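PDB 2OYA: macrophage receptor MARCO, which probably acts as a macrophage scavenger receptor, its C-terminal cysteine-rich domain recognising ligands through a basic and an acidic cluster. Local coordinates for residues 46-58 and 91-102. Residues are numbered along the deposited sequence; the frame is centred on the assembly and turned at random.
Sequences LGYSRGRALSSYG and CVHNEDAGVECS. With SO4 (sulfate ion), chain D.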
ATOM      1  N   LEU A  46      -8.756   2.146   0.455  1.00  9.80           N
ATOM      2  CA  LEU A  46      -9.032   3.323   1.278  1.00  9.80           C
ATOM      3  C   LEU A  46     -10.121   4.229   0.690  1.00 10.18           C
ATOM      4  O   LEU A  46     -10.428   5.297   1.250  1.00 11.48           O
ATOM      5  CB  LEU A  46      -7.729   4.100   1.536  1.00 10.20           C
ATOM      6  CG  LEU A  46      -6.661   3.401   2.378  1.00 11.94           C
ATOM      7  CD1 LEU A  46      -5.361   4.206   2.315  1.00 14.54           C
ATOM      8  CD2 LEU A  46      -7.126   3.252   3.816  1.00 15.33           C
ATOM      9  N   GLY A  47     -10.713   3.802  -0.419  1.00  9.43           N
ATOM     10  CA  GLY A  47     -11.813   4.523  -1.050  1.00  9.77           C
ATOM     11  C   GLY A  47     -11.420   5.521  -2.142  1.00 10.10           C
ATOM     12  O   GLY A  47     -12.280   6.227  -2.667  1.00 10.35           O
ATOM     13  N   TYR A  48     -10.140   5.560  -2.504  1.00  9.60           N
ATOM     14  CA  TYR A  48      -9.654   6.421  -3.588  1.00  9.66           C
ATOM     15  C   TYR A  48      -9.861   5.730  -4.927  1.00 10.02           C
ATOM     16  O   TYR A  48     -10.078   4.524  -4.975  1.00 10.58           O
ATOM     17  CB  TYR A  48      -8.166   6.778  -3.379  1.00  9.83           C
ATOM     18  CG  TYR A  48      -7.918   7.559  -2.123  1.00 10.01           C
ATOM     19  CD1 TYR A  48      -7.534   6.925  -0.947  1.00 11.81           C
ATOM     20  CD2 TYR A  48      -8.070   8.952  -2.105  1.00 13.42           C
ATOM     21  CE1 TYR A  48      -7.322   7.658   0.227  1.00 12.36           C
ATOM     22  CE2 TYR A  48      -7.843   9.686  -0.956  1.00 11.30           C
ATOM     23  CZ  TYR A  48      -7.476   9.045   0.208  1.00 12.60           C
ATOM     24  OH  TYR A  48      -7.277   9.808   1.339  1.00 12.75           O
ATOM     25  N   SER A  49      -9.789   6.479  -6.019  1.00 10.18           N
ATOM     26  CA  SER A  49      -9.975   5.860  -7.316  1.00 11.00           C
ATOM     27  C   SER A  49      -8.701   5.573  -8.105  1.00 10.88           C
ATOM     28  O   SER A  49      -8.730   4.808  -9.068  1.00 10.92           O
ATOM     29  CB  SER A  49     -10.950   6.657  -8.166  1.00 12.11           C
ATOM     30  OG  SER A  49     -10.382   7.876  -8.588  1.00 13.61           O
ATOM     31  N   ARG A  50      -7.593   6.200  -7.723  1.00 10.28           N
ATOM     32  CA  ARG A  50      -6.335   5.941  -8.399  1.00 10.77           C
ATOM     33  C   ARG A  50      -5.200   5.977  -7.398  1.00 10.21           C
ATOM     34  O   ARG A  50      -5.261   6.696  -6.410  1.00  9.48           O
ATOM     35  CB  ARG A  50      -6.078   6.960  -9.521  1.00 12.07           C
ATOM     36  CG  ARG A  50      -4.906   6.575 -10.419  1.00 15.84           C
ATOM     37  CD  ARG A  50      -4.574   7.670 -11.400  1.00 21.20           C
ATOM     38  NE  ARG A  50      -3.902   8.815 -10.774  1.00 23.12           N
ATOM     39  CZ  ARG A  50      -3.710   9.967 -11.402  1.00 21.16           C
ATOM     40  NH1 ARG A  50      -4.152  10.090 -12.634  1.00 20.78           N
ATOM     41  NH2 ARG A  50      -3.087  10.983 -10.802  1.00 19.71           N
ATOM     42  N   GLY A  51      -4.172   5.176  -7.666  1.00  9.72           N
ATOM     43  CA  GLY A  51      -2.931   5.227  -6.894  1.00  7.70           C
ATOM     44  C   GLY A  51      -1.771   5.329  -7.871  1.00  7.29           C
ATOM     45  O   GLY A  51      -1.786   4.727  -8.947  1.00  6.63           O
ATOM     46  N   ARG A  52      -0.765   6.101  -7.496  1.00  6.68           N
ATOM     47  CA  ARG A  52       0.525   6.084  -8.186  1.00  6.44           C
ATOM     48  C   ARG A  52       1.575   5.503  -7.253  1.00  6.31           C
ATOM     49  O   ARG A  52       1.626   5.848  -6.072  1.00  6.24           O
ATOM     50  CB  ARG A  52       0.931   7.485  -8.632  1.00  7.29           C
ATOM     51  CG  ARG A  52       0.036   8.005  -9.788  1.00  9.20           C
ATOM     52  CD  ARG A  52       0.398   9.425 -10.147  1.00 13.92           C
ATOM     53  NE  ARG A  52       1.812   9.490 -10.502  1.00 15.83           N
ATOM     54  CZ  ARG A  52       2.749  10.103  -9.789  1.00 17.02           C
ATOM     55  NH1 ARG A  52       4.003  10.078 -10.202  1.00 18.14           N
ATOM     56  NH2 ARG A  52       2.439  10.750  -8.671  1.00 18.91           N
ATOM     57  N   ALA A  53       2.392   4.603  -7.782  1.00  5.85           N
ATOM     58  CA  ALA A  53       3.443   3.971  -7.005  1.00  5.78           C
ATOM     59  C   ALA A  53       4.610   4.921  -6.779  1.00  5.86           C
ATOM     60  O   ALA A  53       5.099   5.558  -7.712  1.00  6.25           O
ATOM     61  CB  ALA A  53       3.940   2.712  -7.717  1.00  5.68           C
ATOM     62  N   LEU A  54       5.048   4.990  -5.529  1.00  6.15           N
ATOM     63  CA  LEU A  54       6.252   5.744  -5.171  1.00  5.90           C
ATOM     64  C   LEU A  54       7.318   4.752  -4.746  1.00  6.49           C
ATOM     65  O   LEU A  54       7.187   4.054  -3.727  1.00  6.98           O
ATOM     66  CB  LEU A  54       5.973   6.769  -4.062  1.00  6.19           C
ATOM     67  CG  LEU A  54       4.785   7.709  -4.275  1.00  6.32           C
ATOM     68  CD1 LEU A  54       4.570   8.561  -3.012  1.00  5.30           C
ATOM     69  CD2 LEU A  54       4.942   8.568  -5.520  1.00  3.78           C
ATOM     70  N   SER A  55       8.395   4.701  -5.525  1.00  5.71           N
ATOM     71  CA  SER A  55       9.466   3.739  -5.249  1.00  5.58           C
ATOM     72  C   SER A  55      10.336   4.251  -4.102  1.00  5.01           C
ATOM     73  O   SER A  55      10.574   5.451  -3.983  1.00  4.94           O
ATOM     74  CB  SER A  55      10.293   3.524  -6.519  1.00  5.88           C
ATOM     75  OG  SER A  55      11.398   2.658  -6.285  1.00  6.11           O
ATOM     76  N   SER A  56      10.774   3.339  -3.234  1.00  4.46           N
ATOM     77  CA  SER A  56      11.730   3.668  -2.163  1.00  5.47           C
ATOM     78  C   SER A  56      11.325   4.899  -1.351  1.00  5.21           C
ATOM     79  O   SER A  56      12.127   5.801  -1.080  1.00  5.01           O
ATOM     80  CB  SER A  56      13.152   3.756  -2.738  1.00  5.72           C
ATOM     81  OG  SER A  56      13.526   2.483  -3.290  1.00  9.83           O
ATOM     82  N   TYR A  57      10.049   4.925  -0.973  1.00  4.98           N
ATOM     83  CA  TYR A  57       9.564   5.992  -0.122  1.00  6.02           C
ATOM     84  C   TYR A  57      10.319   5.915   1.202  1.00  6.34           C
ATOM     85  O   TYR A  57      10.722   6.944   1.779  1.00  6.63           O
ATOM     86  CB  TYR A  57       8.058   5.834   0.116  1.00  6.39           C
ATOM     87  CG  TYR A  57       7.480   7.041   0.764  1.00  7.13           C
ATOM     88  CD1 TYR A  57       6.906   8.050  -0.005  1.00  8.37           C
ATOM     89  CD2 TYR A  57       7.516   7.197   2.161  1.00  8.11           C
ATOM     90  CE1 TYR A  57       6.384   9.186   0.584  1.00  7.47           C
ATOM     91  CE2 TYR A  57       7.000   8.344   2.762  1.00  8.37           C
ATOM     92  CZ  TYR A  57       6.430   9.325   1.972  1.00  7.63           C
ATOM     93  OH  TYR A  57       5.891  10.457   2.548  1.00  9.95           O
ATOM     94  N   GLY A  58      10.506   4.681   1.661  1.00  6.88           N
ATOM     95  CA  GLY A  58      11.268   4.376   2.867  1.00  6.49           C
ATOM     96  C   GLY A  58      10.590   4.744   4.177  1.00  6.27           C
ATOM     97  O   GLY A  58       9.394   5.160   4.226  1.00  6.02           O
ATOM     98  N   CYS A  91      14.440  -7.568   1.536  1.00 10.16           N
ATOM     99  CA  CYS A  91      14.412  -6.106   1.501  1.00  9.32           C
ATOM    100  C   CYS A  91      14.784  -5.475   2.834  1.00  8.82           C
ATOM    101  O   CYS A  91      14.816  -6.145   3.884  1.00  7.32           O
ATOM    102  CB  CYS A  91      13.013  -5.609   1.122  1.00  9.57           C
ATOM    103  SG  CYS A  91      12.509  -6.192  -0.512  1.00 11.78           S
ATOM    104  N   VAL A  92      15.033  -4.168   2.775  1.00  7.72           N
ATOM    105  CA  VAL A  92      15.201  -3.344   3.978  1.00  7.59           C
ATOM    106  C   VAL A  92      14.198  -2.192   3.894  1.00  7.36           C
ATOM    107  O   VAL A  92      13.604  -1.968   2.816  1.00  7.20           O
ATOM    108  CB  VAL A  92      16.651  -2.826   4.121  1.00  7.12           C
ATOM    109  CG1 VAL A  92      17.615  -3.980   4.297  1.00  8.52           C
ATOM    110  CG2 VAL A  92      17.059  -1.988   2.916  1.00  7.08           C
ATOM    111  N   HIS A  93      14.017  -1.456   4.994  1.00  6.36           N
ATOM    112  CA  HIS A  93      12.985  -0.418   5.021  1.00  6.04           C
ATOM    113  C   HIS A  93      13.284   0.797   4.152  1.00  5.06           C
ATOM    114  O   HIS A  93      12.370   1.530   3.814  1.00  5.61           O
ATOM    115  CB  HIS A  93      12.622   0.013   6.446  1.00  5.60           C
ATOM    116  CG  HIS A  93      11.805  -1.007   7.180  1.00  6.29           C
ATOM    117  ND1 HIS A  93      10.454  -1.183   6.954  1.00  5.70           N
ATOM    118  CD2 HIS A  93      12.155  -1.919   8.117  1.00  7.93           C
ATOM    119  CE1 HIS A  93      10.003  -2.150   7.734  1.00  6.59           C
ATOM    120  NE2 HIS A  93      11.015  -2.618   8.450  1.00  6.69           N
ATOM    121  N   ASN A  94      14.534   0.984   3.733  1.00  5.89           N
ATOM    122  CA  ASN A  94      14.823   2.007   2.704  1.00  6.37           C
ATOM    123  C   ASN A  94      14.059   1.763   1.383  1.00  6.30           C
ATOM    124  O   ASN A  94      13.876   2.686   0.583  1.00  6.38           O
ATOM    125  CB  ASN A  94      16.336   2.100   2.432  1.00  6.83           C
ATOM    126  CG  ASN A  94      17.053   3.070   3.376  1.00  9.22           C
ATOM    127  OD1 ASN A  94      16.434   3.959   3.971  1.00 10.24           O
ATOM    128  ND2 ASN A  94      18.356   2.881   3.537  1.00 10.94           N
ATOM    129  N   GLU A  95      13.630   0.520   1.162  1.00  6.09           N
ATOM    130  CA  GLU A  95      12.934   0.119  -0.060  1.00  6.15           C
ATOM    131  C   GLU A  95      11.416   0.127   0.131  1.00  6.06           C
ATOM    132  O   GLU A  95      10.687  -0.340  -0.761  1.00  5.17           O
ATOM    133  CB  GLU A  95      13.373  -1.290  -0.490  1.00  5.61           C
ATOM    134  CG  GLU A  95      14.894  -1.427  -0.666  1.00  6.04           C
ATOM    135  CD  GLU A  95      15.323  -2.831  -0.977  1.00  8.22           C
ATOM    136  OE1 GLU A  95      15.500  -3.616  -0.026  1.00  9.68           O
ATOM    137  OE2 GLU A  95      15.491  -3.160  -2.177  1.00 10.20           O
ATOM    138  N   ASP A  96      10.938   0.624   1.280  1.00  5.85           N
ATOM    139  CA  ASP A  96       9.488   0.623   1.555  1.00  5.26           C
ATOM    140  C   ASP A  96       8.752   1.419   0.500  1.00  5.51           C
ATOM    141  O   ASP A  96       9.108   2.563   0.205  1.00  5.02           O
ATOM    142  CB  ASP A  96       9.120   1.185   2.933  1.00  5.06           C
ATOM    143  CG  ASP A  96       9.489   0.258   4.096  1.00  4.68           C
ATOM    144  OD1 ASP A  96       9.684  -0.958   3.893  1.00  4.84           O
ATOM    145  OD2 ASP A  96       9.556   0.773   5.228  1.00  5.32           O
ATOM    146  N   ALA A  97       7.721   0.789  -0.065  1.00  4.86           N
ATOM    147  CA  ALA A  97       6.917   1.365  -1.124  1.00  5.42           C
ATOM    148  C   ALA A  97       5.994   2.451  -0.570  1.00  5.20           C
ATOM    149  O   ALA A  97       5.497   2.354   0.555  1.00  6.05           O
ATOM    150  CB  ALA A  97       6.091   0.271  -1.791  1.00  5.68           C
ATOM    151  N   GLY A  98       5.766   3.482  -1.371  1.00  5.22           N
ATOM    152  CA  GLY A  98       4.763   4.488  -1.048  1.00  4.53           C
ATOM    153  C   GLY A  98       3.693   4.604  -2.131  1.00  4.49           C
ATOM    154  O   GLY A  98       3.761   3.950  -3.181  1.00  4.20           O
ATOM    155  N   VAL A  99       2.712   5.447  -1.853  1.00  4.40           N
ATOM    156  CA  VAL A  99       1.603   5.677  -2.770  1.00  4.92           C
ATOM    157  C   VAL A  99       1.245   7.154  -2.758  1.00  5.59           C
ATOM    158  O   VAL A  99       1.419   7.834  -1.736  1.00  5.31           O
ATOM    159  CB  VAL A  99       0.327   4.853  -2.379  1.00  4.91           C
ATOM    160  CG1 VAL A  99       0.583   3.359  -2.520  1.00  5.96           C
ATOM    161  CG2 VAL A  99      -0.170   5.201  -0.964  1.00  4.40           C
ATOM    162  N   GLU A 100       0.753   7.640  -3.899  1.00  6.29           N
ATOM    163  CA  GLU A 100       0.008   8.892  -3.974  1.00  7.39           C
ATOM    164  C   GLU A 100      -1.411   8.479  -4.405  1.00  7.93           C
ATOM    165  O   GLU A 100      -1.625   8.079  -5.550  1.00  7.24           O
ATOM    166  CB  GLU A 100       0.616   9.849  -5.014  1.00  7.58           C
ATOM    167  CG  GLU A 100      -0.107  11.210  -5.067  1.00 10.44           C
ATOM    168  CD  GLU A 100       0.286  12.051  -6.276  1.00 10.80           C
ATOM    169  OE1 GLU A 100       1.051  13.016  -6.105  1.00 18.08           O
ATOM    170  OE2 GLU A 100      -0.158  11.725  -7.397  1.00 17.51           O
ATOM    171  N   CYS A 101      -2.349   8.506  -3.461  1.00  7.64           N
ATOM    172  CA  CYS A 101      -3.742   8.173  -3.743  1.00  7.69           C
ATOM    173  C   CYS A 101      -4.514   9.425  -4.061  1.00  8.20           C
ATOM    174  O   CYS A 101      -4.282  10.463  -3.454  1.00  8.05           O
ATOM    175  CB  CYS A 101      -4.409   7.510  -2.531  1.00  8.35           C
ATOM    176  SG  CYS A 101      -3.612   6.011  -1.912  1.00  8.89           S
ATOM    177  N   SER A 102      -5.457   9.317  -4.994  1.00  8.59           N
ATOM    178  CA  SER A 102      -6.333  10.445  -5.332  1.00  8.92           C
ATOM    179  C   SER A 102      -7.673   9.929  -5.836  1.00  8.94           C
ATOM    180  O   SER A 102      -7.801   8.742  -6.137  1.00  8.69           O
ATOM    181  CB  SER A 102      -5.664  11.351  -6.373  1.00  8.02           C
ATOM    182  OG  SER A 102      -5.521  10.665  -7.600  1.00  9.25           O
ATOM    183  OXT SER A 102      -8.649  10.686  -5.938  1.00  9.18           O
TER
HETATM  184  S   SO4 D 202      15.956  -1.037   8.270  0.70 17.22           S
HETATM  185  O1  SO4 D 202      15.268  -1.058   9.566  0.70 14.61           O
HETATM  186  O2  SO4 D 202      15.810   0.299   7.699  0.70 17.54           O
HETATM  187  O3  SO4 D 202      17.385  -1.275   8.486  0.70 16.42           O
HETATM  188  O4  SO4 D 202      15.490  -2.075   7.351  0.70  9.88           O
HETATM  189  O   HOH W   1     -11.018   9.842  -6.986  1.00 19.75           O
HETATM  190  O   HOH W   2      -2.997   9.360  -7.708  1.00 15.16           O
HETATM  191  O   HOH W   3      -2.766  12.241  -8.142  1.00 22.62           O
HETATM  192  O   HOH W   4      14.249   5.325   0.826  1.00 13.43           O
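Arg52 and Glu100 face each other as a hydrogen-bonded pair where strands 51-54 and 98-101 run antiparallel, their axes 4.5 Å apart, in a three-stranded sheet of the scavenger receptor cysteine-rich domain. Paired backbone bonds tie Arg52 to Glu100 and Leu54 to Gly98, while Gly51 with Cys101 and Ala53 with Val99 form the non-hydrogen-bonded pairs, a compact example of how an antiparallel pair can place a salt bridge and a disulfide on separate faces. At the chain terminus a classic beta bulge sets Ser49 and Arg50 against Ser102: Ser102 O receives Arg50 N at 3.0 Å and, more weakly, Ser49 N. Beyond the strands, Gly58 N gives a nearly straight bond to Asp96 O.

One face of this sheet carries the salt bridge. Arg52 and Glu100 run side by side, and Arg52 NH2 reaches Glu100 OE2 at 3.1 Å. The oxygen lies near the guanidinium plane, but the nitrogen meets it from above the carboxylate plane; the two planes are 57° apart. Water 3 links the same OE2 to Arg50 NH2, so a second arginine probably helps stabilise the negative charge. Leu54 shares this face, its CD1 3.5 Å from Val99 O, and Tyr57 CB packs 3.6 Å from Gly98 N.

Cys101 points to the other face, where its disulfide to Cys43 joins the sheet to helix 36-45. With CG anti to its carbonyl carbon (chi1 -62°), Tyr48 sets its ring against this cysteine while its hydroxyl is hydrogen-bonded to Asn14. The result is a CH-pi contact: Cys101 CB sits over the ring face, 3.7 Å from the Tyr48 centroid, with SG placed obliquely.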